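Local coordinates for UPF0749 protein MT1873 (Mycobacterium tuberculosis, PDB 3GMG) that is of unknown function but belongs to the UPF0749 (DUF881) family and is probably anchored in the mycobacterial cell membrane, at residues Ala23-Leu27 and Val28-Gly32; Val53-Asp56 and Val57-Leu61. One frame throughout, in Å; residues are numbered along the deposited sequence.

From the N terminus, helix 20-27 leads into contact 1, where residues 28-32 fold back across the helix end and close a tight turn before strand 33-35. The chain then runs through strand 37-43, in the interior of the five-stranded antiparallel sheet, and enters helix 51-63, whose middle turns make up contact 2. The two contacts follow in series, neither enclosing nor crossing the other, with centres about 21 Å apart and nearest atoms about 12 Å apart. Contact 1 stands at the edge of the fold against the second subunit, whereas contact 2 lies near the chain centre, where it packs on strands 68-72 and 104-109 and touches helices 112-119 and 125-131.

Contact 1 of 2, residues Ala23-Leu27 and Val28-Gly32; sequences ALSIL and VGAVG
The CB of Ser25 and the two methyls of Val31 form the apolar centre of a Schellman motif that ends helix 20-27, with CG2 the closer of the methyls, 3.6 Å from Ser25 CB. Val31 CG2 also meets Ile26 CG1 at 3.8 Å, and these two side chains run roughly perpendicular to each other. With chi1 at -60°, Val31 has CG2 wedged between its own backbone N and carbonyl carbon, and from there the methyl reaches both helix residues. Leu24 CD1 approaches Val28 CG1, one turn further along, at 4.1 Å, the two side chains meeting at a slant. The face carrying Leu24 and Val28 is covered by the second subunit, where Ala30 and Leu24 of that chain pack on them, so the helix end forms part of the dimer interface.

Outward from this apolar patch, the backbone closes the turn. Val28 N makes an i to i+4 bond to Leu24 O. Gly29 then takes a positive phi of 78°, which swings the chain back across the helix end. Gly29 N bonds to Ile26 O at 3.1 Å, approaching from well above the carbonyl plane and away from a lone pair. The bond from Ala30 N to Ser25 O is short, 2.8 Å, and lies in the carbonyl plane; Val31 N adds a weak bond to the same oxygen, which thereby gathers two N-H groups from the returning chain. At the polar edge, Ser25 OG turns back along the helix to bond Leu21 O, while Val31 O accepts a bond from Arg79. The Gly32 carbonyl oxygen comes back to the apolar side, 3.8 Å from Ile26 CG1.

Contact 2 of 2, residues Val53-Asp56 and Val57-Leu61; sequences VMID and VINEL
In both Asp56 and Asn59, CG lies anti to the carbonyl carbon (chi1 -71° and -76°), and with their i to i+3 spacing this puts the carboxylate and the amide on one flank of alpha-helix 51-63, where a single water bridges them. The water donates to Asp56 OD1 at 2.7 Å and accepts from Asn59 ND2 at 3.0 Å. Asn59 lies alongside Ile55 and points the same way, its ND2 resting 3.5 Å from Ile55 CG2; the amide's other end, OD1, is held by Arg62, so both ends of the group have partners. Beneath these side chains run regular i to i+4 backbone bonds, among them Asn59 N to Ile55 O at 2.9 Å.

Towards the sheet, Met54 and Ile58 pack on Ile71 of strand 68-72, and Ile58 CG1 passes 3.4 Å from Met54 O. Val57 meets Ala125 of helix 125-131, so one side of the helix lies on the sheet and an adjacent side on a neighbouring helix. Glu60 also reaches that helix, its OE2 accepting a bond from Ala125 N. The Glu60 chain, extended beyond CG, runs past the backbone of the preceding turn, with Glu60 CG 3.2 Å from Asp56 O.

Contact 1 of 2, residues Ala23-Leu27 and Val28-Gly32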
ATOM      1  N   ALA A  23     -14.272 -12.518  -2.227  1.00 29.19           N
ATOM      2  CA  ALA A  23     -13.969 -11.308  -1.458  1.00 28.36           C
ATOM      3  C   ALA A  23     -12.470 -11.018  -1.484  1.00 27.40           C
ATOM      4  O   ALA A  23     -12.054  -9.902  -1.794  1.00 26.34           O
ATOM      5  CB  ALA A  23     -14.459 -11.441  -0.025  1.00 28.71           C
ATOM      6  N   LEU A  24     -11.672 -12.037  -1.182  1.00 26.25           N
ATOM      7  CA  LEU A  24     -10.207 -11.931  -1.226  1.00 25.39           C
ATOM      8  C   LEU A  24      -9.739 -11.541  -2.620  1.00 24.05           C
ATOM      9  O   LEU A  24      -8.876 -10.671  -2.775  1.00 22.75           O
ATOM     10  CB  LEU A  24      -9.569 -13.267  -0.809  1.00 26.04           C
ATOM     11  CG  LEU A  24      -8.044 -13.374  -0.724  1.00 26.55           C
ATOM     12  CD1 LEU A  24      -7.442 -12.391   0.283  1.00 27.89           C
ATOM     13  CD2 LEU A  24      -7.651 -14.813  -0.367  1.00 27.70           C
ATOM     14  N   SER A  25     -10.321 -12.178  -3.635  1.00 22.93           N
ATOM     15  CA  SER A  25      -9.898 -11.959  -5.009  1.00 22.21           C
ATOM     16  C   SER A  25     -10.204 -10.539  -5.454  1.00 21.03           C
ATOM     17  O   SER A  25      -9.413  -9.924  -6.181  1.00 20.31           O
ATOM     18  CB  SER A  25     -10.553 -12.971  -5.948  1.00 22.41           C
ATOM     19  OG  SER A  25     -10.074 -14.273  -5.657  1.00 24.21           O
ATOM     20  N   ILE A  26     -11.330  -9.995  -4.999  1.00 19.99           N
ATOM     21  CA  ILE A  26     -11.634  -8.592  -5.297  1.00 19.97           C
ATOM     22  C   ILE A  26     -10.672  -7.663  -4.568  1.00 19.58           C
ATOM     23  O   ILE A  26     -10.128  -6.731  -5.171  1.00 18.57           O
ATOM     24  CB  ILE A  26     -13.089  -8.218  -4.983  1.00 20.09           C
ATOM     25  CG1 ILE A  26     -14.035  -8.913  -5.965  1.00 21.22           C
ATOM     26  CG2 ILE A  26     -13.267  -6.681  -5.068  1.00 20.60           C
ATOM     27  CD1 ILE A  26     -15.497  -8.792  -5.561  1.00 23.12           C
ATOM     28  N   LEU A  27     -10.457  -7.907  -3.278  1.00 19.95           N
ATOM     29  CA  LEU A  27      -9.546  -7.082  -2.465  1.00 20.41           C
ATOM     30  C   LEU A  27      -8.169  -6.911  -3.106  1.00 20.43           C
ATOM     31  O   LEU A  27      -7.623  -5.816  -3.174  1.00 20.97           O
ATOM     32  CB  LEU A  27      -9.367  -7.711  -1.077  1.00 21.00           C
ATOM     33  CG  LEU A  27      -8.303  -7.099  -0.164  1.00 22.55           C
ATOM     34  CD1 LEU A  27      -8.746  -5.726   0.281  1.00 23.80           C
ATOM     35  CD2 LEU A  27      -8.030  -8.029   1.026  1.00 23.64           C
ATOM     36  N   VAL A  28      -7.606  -8.017  -3.566  1.00 20.21           N
ATOM     37  CA  VAL A  28      -6.238  -8.014  -4.051  1.00 20.56           C
ATOM     38  C   VAL A  28      -6.148  -7.688  -5.538  1.00 20.46           C
ATOM     39  O   VAL A  28      -5.045  -7.593  -6.089  1.00 22.22           O
ATOM     40  CB  VAL A  28      -5.542  -9.345  -3.687  1.00 20.44           C
ATOM     41  CG1 VAL A  28      -5.759  -9.648  -2.212  1.00 21.33           C
ATOM     42  CG2 VAL A  28      -6.040 -10.487  -4.564  1.00 21.38           C
ATOM     43  N   GLY A  29      -7.294  -7.461  -6.182  1.00 20.30           N
ATOM     44  CA  GLY A  29      -7.330  -7.094  -7.590  1.00 20.47           C
ATOM     45  C   GLY A  29      -7.118  -8.268  -8.531  1.00 20.20           C
ATOM     46  O   GLY A  29      -6.723  -8.093  -9.693  1.00 20.25           O
ATOM     47  N   ALA A  30      -7.415  -9.473  -8.045  1.00 20.14           N
ATOM     48  CA  ALA A  30      -7.274 -10.688  -8.858  1.00 20.42           C
ATOM     49  C   ALA A  30      -8.411 -10.891  -9.860  1.00 19.94           C
ATOM     50  O   ALA A  30      -8.224 -11.551 -10.893  1.00 21.12           O
ATOM     51  CB  ALA A  30      -7.166 -11.916  -7.953  1.00 20.30           C
ATOM     52  N   VAL A  31      -9.589 -10.355  -9.545  1.00 19.14           N
ATOM     53  CA  VAL A  31     -10.761 -10.468 -10.406  1.00 18.45           C
ATOM     54  C   VAL A  31     -11.469  -9.123 -10.471  1.00 17.81           C
ATOM     55  O   VAL A  31     -11.222  -8.223  -9.656  1.00 17.13           O
ATOM     56  CB  VAL A  31     -11.743 -11.520  -9.881  1.00 19.40           C
ATOM     57  CG1 VAL A  31     -11.049 -12.902  -9.809  1.00 20.54           C
ATOM     58  CG2 VAL A  31     -12.307 -11.115  -8.527  1.00 17.20           C
ATOM     59  N   GLY A  32     -12.339  -9.003 -11.462  1.00 16.88           N
ATOM     60  CA  GLY A  32     -13.167  -7.828 -11.616  1.00 16.43           C
ATOM     61  C   GLY A  32     -14.198  -7.673 -10.521  1.00 15.76           C
ATOM     62  O   GLY A  32     -14.478  -8.611  -9.757  1.00 16.80           O
TER

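Contact 2 of 2, residues Val53-Asp56 and Val57-Leu61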
ATOM      1  N   VAL A  53      -1.498  14.988  -8.512  1.00 19.05           N
ATOM      2  CA  VAL A  53      -2.939  15.177  -8.585  1.00 18.99           C
ATOM      3  C   VAL A  53      -3.639  13.825  -8.740  1.00 17.50           C
ATOM      4  O   VAL A  53      -4.658  13.578  -8.098  1.00 17.25           O
ATOM      5  CB  VAL A  53      -3.348  16.105  -9.738  1.00 19.36           C
ATOM      6  CG1 VAL A  53      -4.853  16.228  -9.832  1.00 21.39           C
ATOM      7  CG2 VAL A  53      -2.707  17.485  -9.557  1.00 21.11           C
ATOM      8  N   MET A  54      -3.088  12.943  -9.569  1.00 16.03           N
ATOM      9  CA  MET A  54      -3.702  11.629  -9.743  1.00 15.67           C
ATOM     10  C   MET A  54      -3.580  10.787  -8.468  1.00 15.39           C
ATOM     11  O   MET A  54      -4.505  10.049  -8.088  1.00 14.37           O
ATOM     12  CB  MET A  54      -3.136  10.899 -10.966  1.00 15.63           C
ATOM     13  CG  MET A  54      -3.822   9.571 -11.261  1.00 16.73           C
ATOM     14  SD  MET A  54      -5.565   9.672 -11.803  1.00 10.67           S
ATOM     15  CE  MET A  54      -5.331  10.202 -13.521  1.00 19.43           C
ATOM     16  N   ILE A  55      -2.458  10.909  -7.767  1.00 15.75           N
ATOM     17  CA  ILE A  55      -2.306  10.241  -6.477  1.00 16.53           C
ATOM     18  C   ILE A  55      -3.358  10.768  -5.480  1.00 16.09           C
ATOM     19  O   ILE A  55      -3.974   9.987  -4.743  1.00 15.35           O
ATOM     20  CB  ILE A  55      -0.883  10.439  -5.903  1.00 16.93           C
ATOM     21  CG1 ILE A  55       0.139   9.683  -6.748  1.00 18.09           C
ATOM     22  CG2 ILE A  55      -0.832   9.983  -4.448  1.00 18.93           C
ATOM     23  CD1 ILE A  55       1.550  10.236  -6.630  1.00 19.86           C
ATOM     24  N   ASP A  56      -3.579  12.081  -5.468  1.00 16.39           N
ATOM     25  CA  ASP A  56      -4.638  12.687  -4.632  1.00 17.32           C
ATOM     26  C   ASP A  56      -6.044  12.157  -4.979  1.00 16.65           C
ATOM     27  O   ASP A  56      -6.866  11.911  -4.086  1.00 16.62           O
ATOM     28  CB  ASP A  56      -4.651  14.220  -4.750  1.00 17.85           C
ATOM     29  CG  ASP A  56      -3.451  14.895  -4.076  1.00 21.80           C
ATOM     30  OD1 ASP A  56      -2.715  14.254  -3.299  1.00 25.42           O
ATOM     31  OD2 ASP A  56      -3.253  16.100  -4.357  1.00 26.52           O
ATOM     32  N   VAL A  57      -6.342  11.979  -6.269  1.00 15.21           N
ATOM     33  CA  VAL A  57      -7.636  11.427  -6.672  1.00 14.78           C
ATOM     34  C   VAL A  57      -7.811  10.047  -6.031  1.00 14.20           C
ATOM     35  O   VAL A  57      -8.853   9.738  -5.449  1.00 13.77           O
ATOM     36  CB  VAL A  57      -7.756  11.291  -8.222  1.00 14.34           C
ATOM     37  CG1 VAL A  57      -8.973  10.426  -8.599  1.00 16.55           C
ATOM     38  CG2 VAL A  57      -7.847  12.643  -8.907  1.00 17.43           C
ATOM     39  N   ILE A  58      -6.795   9.217  -6.148  1.00 14.20           N
ATOM     40  CA  ILE A  58      -6.854   7.842  -5.646  1.00 14.66           C
ATOM     41  C   ILE A  58      -7.049   7.855  -4.131  1.00 14.93           C
ATOM     42  O   ILE A  58      -7.885   7.124  -3.594  1.00 14.85           O
ATOM     43  CB  ILE A  58      -5.575   7.062  -6.017  1.00 15.15           C
ATOM     44  CG1 ILE A  58      -5.476   6.867  -7.536  1.00 16.06           C
ATOM     45  CG2 ILE A  58      -5.542   5.690  -5.336  1.00 16.24           C
ATOM     46  CD1 ILE A  58      -4.097   6.418  -7.972  1.00 19.56           C
ATOM     47  N   ASN A  59      -6.281   8.686  -3.445  1.00 15.22           N
ATOM     48  CA  ASN A  59      -6.347   8.707  -1.984  1.00 16.02           C
ATOM     49  C   ASN A  59      -7.650   9.298  -1.472  1.00 15.32           C
ATOM     50  O   ASN A  59      -8.175   8.865  -0.438  1.00 15.01           O
ATOM     51  CB  ASN A  59      -5.144   9.460  -1.407  1.00 16.77           C
ATOM     52  CG  ASN A  59      -3.870   8.633  -1.444  1.00 18.22           C
ATOM     53  OD1 ASN A  59      -3.931   7.402  -1.369  1.00 24.01           O
ATOM     54  ND2 ASN A  59      -2.723   9.294  -1.536  1.00 22.85           N
ATOM     55  N   GLU A  60      -8.210  10.275  -2.178  1.00 14.51           N
ATOM     56  CA  GLU A  60      -9.522  10.811  -1.827  1.00 14.56           C
ATOM     57  C   GLU A  60     -10.601   9.729  -1.970  1.00 14.54           C
ATOM     58  O   GLU A  60     -11.474   9.578  -1.120  1.00 14.79           O
ATOM     59  CB  GLU A  60      -9.872  12.049  -2.667  1.00 15.42           C
ATOM     60  CG  GLU A  60      -9.053  13.258  -2.252  1.00 17.32           C
ATOM     61  CD  GLU A  60      -9.108  14.400  -3.231  1.00 20.36           C
ATOM     62  OE1 GLU A  60     -10.111  14.519  -3.963  1.00 21.80           O
ATOM     63  OE2 GLU A  60      -8.121  15.171  -3.271  1.00 24.68           O
ATOM     64  N   LEU A  61     -10.549   8.965  -3.056  1.00 14.02           N
ATOM     65  CA  LEU A  61     -11.517   7.899  -3.276  1.00 14.10           C
ATOM     66  C   LEU A  61     -11.380   6.801  -2.219  1.00 15.02           C
ATOM     67  O   LEU A  61     -12.383   6.298  -1.722  1.00 14.97           O
ATOM     68  CB  LEU A  61     -11.390   7.311  -4.694  1.00 13.45           C
ATOM     69  CG  LEU A  61     -11.789   8.268  -5.827  1.00 13.72           C
ATOM     70  CD1 LEU A  61     -11.316   7.673  -7.164  1.00 14.71           C
ATOM     71  CD2 LEU A  61     -13.291   8.540  -5.811  1.00 14.53           C
TER
HETATM   72  O   HOH W   1      -2.841  12.252  -1.527  1.00 29.65           O